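Long-range contact in aldehyde dehydrogenase (Staphylococcus aureus, PDB 6K0Z), which oxidises the carotenoid aldehyde 4,4'-diaponeurosporen-4-al to 4,4'-diaponeurosporenoic acid with NAD+, a step in making the pigment staphyloxanthin: residues F192-E197 with T215-G220. The protein carries 1 engineered substitution. Numbering follows the deposited sequence.
Sequences FFTGSE and TLEMGG
The F193 ring takes M218 at its edge: CG of M218 lies in the ring plane, 4.0 Å from CE2, and the two side chains cross at about a right angle. CD2 of L216 comes in obliquely, 3.9 Å from CD2 of F193, while V199 and V203 of helix 197-209 also pack against this phenyl. On the other side of the sheet the F192 ring runs alongside T215, with CE2 3.7 Å from CG2. CG2 of T215 lies anti to the backbone N, while OG1 sits beside it (chi1 -69°) and hydrogen-bonds to the hydroxyl of Y190; Y422 meets the F192 ring edge-to-face. E217 projects on this same face, its CB 4.1 Å from OG1 of T194, with F411 and Y422 touching it.

Between these two layers the strands run parallel, F192 level with T215 and T194 with E217. F193 bonds through both its backbone groups, its N giving to O of T215 (2.9 Å) and its O receiving N of E217 (2.9 Å). Past the strand end, N of G195 reaches O of E217 at 3.1 Å, tilted 23° from the carbonyl plane, so the pairing continues into the turn. There O of G195 takes a CA-H...O contact from M218 (3.2 Å), and at the backbone angles of G195 a CB would jam against the carbonyl O of T194. M218 packs against the turn, its CG near O of S196 and its sulfur near CA of E197, with L211 of the second subunit packing on it. S196 N-caps helix 197-209 through OG to N of V199.

Strand 190-194, this helix and strand 214-217 form a beta-alpha-beta unit of the Rossmann-like, NAD-binding part of the aldehyde dehydrogenase fold. Its second strand ends at E217, the predicted catalytic glutamate, and leads through G219 toward S251, the other predicted active-site position.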
loop_
_atom_site.group_PDB
_atom_site.type_symbol
_atom_site.label_atom_id
_atom_site.label_comp_id
_atom_site.label_asym_id
_atom_site.label_seq_id
_atom_site.Cartn_x
_atom_site.Cartn_y
_atom_site.Cartn_z
ATOM N N PHE A 192 11.315 -3.157 -2.205
ATOM C CA PHE A 192 11.368 -1.707 -2.302
ATOM C C PHE A 192 12.294 -1.338 -3.452
ATOM O O PHE A 192 13.457 -1.760 -3.477
ATOM C CB PHE A 192 11.857 -1.094 -0.987
ATOM C CG PHE A 192 11.769 0.404 -0.938
ATOM C CD1 PHE A 192 12.731 1.198 -1.555
ATOM C CD2 PHE A 192 10.735 1.025 -0.251
ATOM C CE1 PHE A 192 12.652 2.576 -1.501
ATOM C CE2 PHE A 192 10.659 2.399 -0.188
ATOM C CZ PHE A 192 11.621 3.176 -0.815
ATOM N N PHE A 193 11.791 -0.545 -4.391
ATOM C CA PHE A 193 12.532 -0.281 -5.611
ATOM C C PHE A 193 12.490 1.195 -5.954
ATOM O O PHE A 193 11.414 1.792 -5.993
ATOM C CB PHE A 193 11.965 -1.093 -6.788
ATOM C CG PHE A 193 12.458 -0.634 -8.135
ATOM C CD1 PHE A 193 13.649 -1.116 -8.649
ATOM C CD2 PHE A 193 11.727 0.268 -8.888
ATOM C CE1 PHE A 193 14.105 -0.702 -9.887
ATOM C CE2 PHE A 193 12.184 0.693 -10.128
ATOM C CZ PHE A 193 13.374 0.207 -10.628
ATOM N N THR A 194 13.655 1.759 -6.255
ATOM C CA THR A 194 13.759 3.078 -6.864
ATOM C C THR A 194 14.526 2.951 -8.172
ATOM O O THR A 194 15.548 2.261 -8.229
ATOM C CB THR A 194 14.452 4.070 -5.939
ATOM O OG1 THR A 194 13.807 4.053 -4.665
ATOM C CG2 THR A 194 14.382 5.467 -6.515
ATOM N N GLY A 195 14.037 3.609 -9.222
ATOM C CA GLY A 195 14.690 3.497 -10.508
ATOM C C GLY A 195 13.797 3.785 -11.700
ATOM O O GLY A 195 12.916 4.642 -11.634
ATOM N N SER A 196 14.011 3.079 -12.794
ATOM C CA SER A 196 13.372 3.441 -14.048
ATOM C C SER A 196 12.003 2.781 -14.166
ATOM O O SER A 196 11.753 1.724 -13.576
ATOM C CB SER A 196 14.254 3.038 -15.223
ATOM O OG SER A 196 14.443 1.633 -15.217
ATOM N N GLU A 197 11.116 3.424 -14.933
ATOM C CA GLU A 197 9.797 2.850 -15.174
ATOM C C GLU A 197 9.916 1.461 -15.777
ATOM O O GLU A 197 9.132 0.558 -15.450
ATOM C CB GLU A 197 8.977 3.754 -16.098
ATOM C CG GLU A 197 7.513 3.355 -16.194
ATOM C CD GLU A 197 6.911 3.648 -17.556
ATOM O OE1 GLU A 197 6.511 4.813 -17.789
ATOM O OE2 GLU A 197 6.835 2.714 -18.394
ATOM N N THR A 215 6.847 -1.369 -3.094
ATOM C CA THR A 215 6.857 0.074 -3.273
ATOM C C THR A 215 7.759 0.381 -4.457
ATOM O O THR A 215 8.952 0.061 -4.433
ATOM C CB THR A 215 7.353 0.797 -2.016
ATOM O OG1 THR A 215 6.386 0.660 -0.971
ATOM C CG2 THR A 215 7.568 2.275 -2.286
ATOM N N LEU A 216 7.190 0.968 -5.500
ATOM C CA LEU A 216 7.937 1.388 -6.677
ATOM C C LEU A 216 8.017 2.907 -6.689
ATOM O O LEU A 216 7.002 3.583 -6.476
ATOM C CB LEU A 216 7.276 0.883 -7.959
ATOM C CG LEU A 216 6.995 -0.611 -7.991
ATOM C CD1 LEU A 216 6.081 -0.958 -9.163
ATOM C CD2 LEU A 216 8.312 -1.398 -8.049
ATOM N N GLU A 217 9.217 3.437 -6.915
ATOM C CA GLU A 217 9.424 4.876 -7.050
ATOM C C GLU A 217 10.186 5.104 -8.344
ATOM O O GLU A 217 11.416 4.970 -8.377
ATOM C CB GLU A 217 10.170 5.446 -5.869
ATOM C CG GLU A 217 9.448 5.136 -4.607
ATOM C CD GLU A 217 9.405 6.322 -3.704
ATOM O OE1 GLU A 217 10.042 7.345 -4.049
ATOM O OE2 GLU A 217 8.711 6.234 -2.673
ATOM N N MET A 218 9.460 5.458 -9.393
ATOM C CA MET A 218 9.995 5.530 -10.737
ATOM C C MET A 218 10.143 7.022 -11.108
ATOM O O MET A 218 10.604 7.779 -10.270
ATOM C CB MET A 218 9.181 4.647 -11.679
ATOM C CG MET A 218 9.327 3.156 -11.309
ATOM S SD MET A 218 7.951 2.047 -11.730
ATOM C CE MET A 218 6.588 2.882 -10.920
ATOM N N GLY A 219 9.799 7.449 -12.316
ATOM C CA GLY A 219 10.011 8.848 -12.653
ATOM C C GLY A 219 8.903 9.387 -13.523
ATOM O O GLY A 219 7.728 9.235 -13.186
ATOM N N GLY A 220 9.258 9.973 -14.670
ATOM C CA GLY A 220 8.351 10.755 -15.479
ATOM C C GLY A 220 9.006 12.075 -15.798
ATOM O O GLY A 220 10.227 12.214 -15.713
#